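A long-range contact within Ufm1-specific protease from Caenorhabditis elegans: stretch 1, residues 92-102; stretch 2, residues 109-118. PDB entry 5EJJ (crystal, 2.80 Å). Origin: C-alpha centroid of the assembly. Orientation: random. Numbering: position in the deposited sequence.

Stretch 1 92-102: QFTLQLTSRML
Stretch 2 109-118: EFLDMNVMFN

Asn114 clamps its carboxamide (chi1 -54°, m; chi2 -88°) onto the backbone of strand 94-97. Gln96 N donates to Asn114 OD1 at 2.7 Å, nearly linear at 174°, and Asn114 ND2 returns a bond to Gln96 O at 3.0 Å, so one carboxamide satisfies both backbone polar groups of Gln96. Asn114 ND2 also donates to Phe110 O at 3.0 Å, so the same side chain ties the strand to the helix backbone. Asn114 (phi/psi -141/72) opens a type I turn through Phe117, closed by Phe117 N to Asn114 O at 3.0 Å; residues 117-118 then run as strand.

Arg100 and Glu109 form a salt bridge, Arg100 NE to Glu109 OE2 3.3 Å. The oxygen lies over the guanidinium face, so charge alone attracts and no N-H points at it. Glu109 is m, t at chi1 and chi2. Nearby, Thr98 (chi1 79°, p) caps the helix beginning at Ser99: its OG1 accepts from Met101 N at 2.8 Å.

Strand 94-97 is extended and crosses helix 109-113 at 130°, the axes 8.2 Å apart at closest approach. The register pairs Gln96 with Met113 and Met101 with Glu109 (CA to CA 6.1 Å each), widening to 9.9 Å between the CA atoms of Phe93 and Met116.

Apolar packing fills in around these bonds. Phe117 (m) turns its ring edge to the face of Phe93 (p), centroids 4.8 Å apart and planes at 71°, with Phe93 CE1 to Phe117 CZ 3.3 Å. Leu95 (m, t) sets CD2 over the Phe117 face, 3.8 Å from the ring centroid. Around the edge of Phe110 (t) gather Leu95 CD2, Leu97 CD2 (3.9 Å from Phe110 CD1) and Met101 SD (4.1 Å from Phe110 CB). Met116 CE meets Phe93 CB at 3.7 Å.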

# COMPACT_ATOMS: atom_id res chain seq x y z
N GLN A 92 -16.82 21.25 -9.05
CA GLN A 92 -16.80 22.68 -9.28
C GLN A 92 -15.81 23.12 -10.37
O GLN A 92 -15.53 24.31 -10.53
CB GLN A 92 -16.56 23.43 -7.96
CG GLN A 92 -15.17 23.24 -7.43
CD GLN A 92 -15.15 22.87 -5.95
OE1 GLN A 92 -14.91 21.70 -5.59
NE2 GLN A 92 -15.37 23.87 -5.08
N PHE A 93 -15.29 22.16 -11.13
CA PHE A 93 -14.50 22.47 -12.33
C PHE A 93 -14.42 21.28 -13.28
O PHE A 93 -14.80 20.16 -12.93
CB PHE A 93 -13.09 22.95 -11.99
CG PHE A 93 -12.26 21.92 -11.30
CD1 PHE A 93 -11.62 20.91 -12.02
CD2 PHE A 93 -12.10 21.95 -9.92
CE1 PHE A 93 -10.87 19.96 -11.38
CE2 PHE A 93 -11.34 21.00 -9.27
CZ PHE A 93 -10.72 20.00 -10.00
N THR A 94 -13.91 21.53 -14.49
CA THR A 94 -13.58 20.44 -15.41
C THR A 94 -12.16 20.56 -15.96
O THR A 94 -11.76 21.61 -16.48
CB THR A 94 -14.58 20.31 -16.58
OG1 THR A 94 -15.91 20.15 -16.06
CG2 THR A 94 -14.23 19.08 -17.40
N LEU A 95 -11.37 19.50 -15.82
CA LEU A 95 -10.06 19.49 -16.44
C LEU A 95 -10.24 19.34 -17.95
O LEU A 95 -11.07 18.53 -18.42
CB LEU A 95 -9.18 18.35 -15.91
CG LEU A 95 -8.80 18.32 -14.43
CD1 LEU A 95 -7.94 17.09 -14.17
CD2 LEU A 95 -8.07 19.57 -14.03
N GLN A 96 -9.50 20.14 -18.71
CA GLN A 96 -9.49 19.97 -20.15
C GLN A 96 -8.25 19.19 -20.55
O GLN A 96 -7.14 19.53 -20.16
CB GLN A 96 -9.55 21.33 -20.84
CG GLN A 96 -10.82 22.10 -20.50
CD GLN A 96 -12.07 21.33 -20.87
OE1 GLN A 96 -12.09 20.56 -21.84
NE2 GLN A 96 -13.13 21.53 -20.10
N LEU A 97 -8.46 18.12 -21.29
CA LEU A 97 -7.37 17.20 -21.59
C LEU A 97 -7.36 16.79 -23.05
O LEU A 97 -8.40 16.84 -23.71
CB LEU A 97 -7.50 15.94 -20.73
CG LEU A 97 -7.43 16.04 -19.21
CD1 LEU A 97 -7.41 14.63 -18.63
CD2 LEU A 97 -6.21 16.83 -18.78
N THR A 98 -6.20 16.39 -23.54
CA THR A 98 -6.07 15.88 -24.89
C THR A 98 -5.34 14.55 -24.81
O THR A 98 -4.62 14.29 -23.83
CB THR A 98 -5.24 16.82 -25.77
OG1 THR A 98 -3.85 16.62 -25.49
CG2 THR A 98 -5.61 18.27 -25.49
N SER A 99 -5.51 13.71 -25.83
CA SER A 99 -4.84 12.41 -25.84
C SER A 99 -3.36 12.57 -26.14
O SER A 99 -2.54 11.71 -25.78
CB SER A 99 -5.50 11.47 -26.85
OG SER A 99 -6.75 10.99 -26.37
N ARG A 100 -3.03 13.67 -26.82
CA ARG A 100 -1.65 14.04 -27.10
C ARG A 100 -0.98 14.22 -25.75
O ARG A 100 -0.03 13.51 -25.39
CB ARG A 100 -1.59 15.36 -27.90
CG ARG A 100 -0.41 15.49 -28.88
CD ARG A 100 0.33 16.84 -28.75
NE ARG A 100 -0.56 18.02 -28.87
CZ ARG A 100 -0.15 19.30 -28.87
NH1 ARG A 100 1.15 19.60 -28.77
NH2 ARG A 100 -1.04 20.29 -28.97
N MET A 101 -1.52 15.18 -25.00
CA MET A 101 -1.03 15.58 -23.68
C MET A 101 -0.83 14.38 -22.78
O MET A 101 0.23 14.22 -22.15
CB MET A 101 -2.04 16.53 -23.06
CG MET A 101 -1.83 16.87 -21.61
SD MET A 101 -3.40 17.38 -20.90
CE MET A 101 -3.85 18.76 -21.95
N LEU A 102 -1.85 13.53 -22.73
CA LEU A 102 -1.84 12.36 -21.87
C LEU A 102 -0.75 11.36 -22.23
O LEU A 102 0.02 10.92 -21.38
CB LEU A 102 -3.21 11.69 -21.91
CG LEU A 102 -4.19 11.96 -20.75
CD1 LEU A 102 -3.67 13.06 -19.82
CD2 LEU A 102 -5.58 12.31 -21.26
N GLU A 109 1.88 21.09 -21.67
CA GLU A 109 0.58 21.35 -22.32
C GLU A 109 -0.59 21.49 -21.35
O GLU A 109 -1.53 22.26 -21.60
CB GLU A 109 0.23 20.24 -23.31
CG GLU A 109 1.17 20.07 -24.50
CD GLU A 109 0.79 18.88 -25.39
OE1 GLU A 109 1.69 18.13 -25.84
OE2 GLU A 109 -0.44 18.70 -25.62
N PHE A 110 -0.54 20.70 -20.27
CA PHE A 110 -1.60 20.67 -19.26
C PHE A 110 -1.80 22.03 -18.59
O PHE A 110 -2.93 22.42 -18.28
CB PHE A 110 -1.34 19.59 -18.20
CG PHE A 110 -2.27 19.67 -17.02
CD1 PHE A 110 -3.52 19.07 -17.06
CD2 PHE A 110 -1.92 20.39 -15.88
CE1 PHE A 110 -4.39 19.15 -15.98
CE2 PHE A 110 -2.79 20.49 -14.79
CZ PHE A 110 -4.03 19.87 -14.84
N LEU A 111 -0.72 22.75 -18.35
CA LEU A 111 -0.84 24.04 -17.71
C LEU A 111 -1.53 25.09 -18.57
O LEU A 111 -2.19 25.98 -18.03
CB LEU A 111 0.52 24.54 -17.27
CG LEU A 111 1.12 23.64 -16.21
CD1 LEU A 111 2.54 24.14 -15.87
CD2 LEU A 111 0.19 23.54 -14.97
N ASP A 112 -1.39 24.98 -19.89
CA ASP A 112 -1.92 25.98 -20.84
C ASP A 112 -3.41 25.80 -21.03
O ASP A 112 -4.15 26.76 -21.28
CB ASP A 112 -1.27 25.83 -22.20
CG ASP A 112 0.20 26.20 -22.18
OD1 ASP A 112 1.04 25.27 -22.16
OD2 ASP A 112 0.49 27.43 -22.19
N MET A 113 -3.84 24.55 -20.94
CA MET A 113 -5.23 24.21 -21.09
C MET A 113 -6.04 24.40 -19.79
O MET A 113 -7.28 24.38 -19.82
CB MET A 113 -5.33 22.77 -21.55
CG MET A 113 -6.44 22.52 -22.51
SD MET A 113 -5.75 21.99 -24.06
CE MET A 113 -4.85 23.48 -24.51
N ASN A 114 -5.34 24.59 -18.66
CA ASN A 114 -6.00 24.64 -17.34
C ASN A 114 -5.41 25.70 -16.39
O ASN A 114 -4.75 25.38 -15.40
CB ASN A 114 -6.02 23.24 -16.68
CG ASN A 114 -6.64 22.16 -17.59
OD1 ASN A 114 -7.86 21.93 -17.59
ND2 ASN A 114 -5.79 21.49 -18.37
N VAL A 115 -5.70 26.97 -16.70
CA VAL A 115 -4.99 28.10 -16.08
C VAL A 115 -5.01 28.16 -14.55
O VAL A 115 -4.05 28.65 -13.94
CB VAL A 115 -5.41 29.49 -16.69
CG1 VAL A 115 -5.39 29.44 -18.19
CG2 VAL A 115 -6.77 29.91 -16.21
N MET A 116 -6.07 27.68 -13.92
CA MET A 116 -6.11 27.81 -12.47
C MET A 116 -5.36 26.69 -11.73
O MET A 116 -5.20 26.76 -10.52
CB MET A 116 -7.52 28.05 -11.93
CG MET A 116 -8.55 26.97 -12.18
SD MET A 116 -10.01 27.25 -11.12
CE MET A 116 -11.22 26.17 -11.89
N PHE A 117 -4.85 25.71 -12.46
CA PHE A 117 -4.09 24.64 -11.82
C PHE A 117 -2.59 24.83 -11.80
O PHE A 117 -2.03 25.42 -12.71
CB PHE A 117 -4.44 23.29 -12.44
CG PHE A 117 -5.81 22.85 -12.10
CD1 PHE A 117 -6.90 23.40 -12.74
CD2 PHE A 117 -6.01 21.92 -11.09
CE1 PHE A 117 -8.17 23.03 -12.41
CE2 PHE A 117 -7.29 21.53 -10.76
CZ PHE A 117 -8.38 22.09 -11.41
N ASN A 118 -1.95 24.32 -10.74
CA ASN A 118 -0.50 24.32 -10.60
C ASN A 118 0.03 22.93 -10.39
O ASN A 118 -0.44 22.25 -9.49
CB ASN A 118 -0.08 25.12 -9.38
CG ASN A 118 -0.12 26.60 -9.61
OD1 ASN A 118 -1.14 27.15 -10.02
ND2 ASN A 118 1.01 27.26 -9.33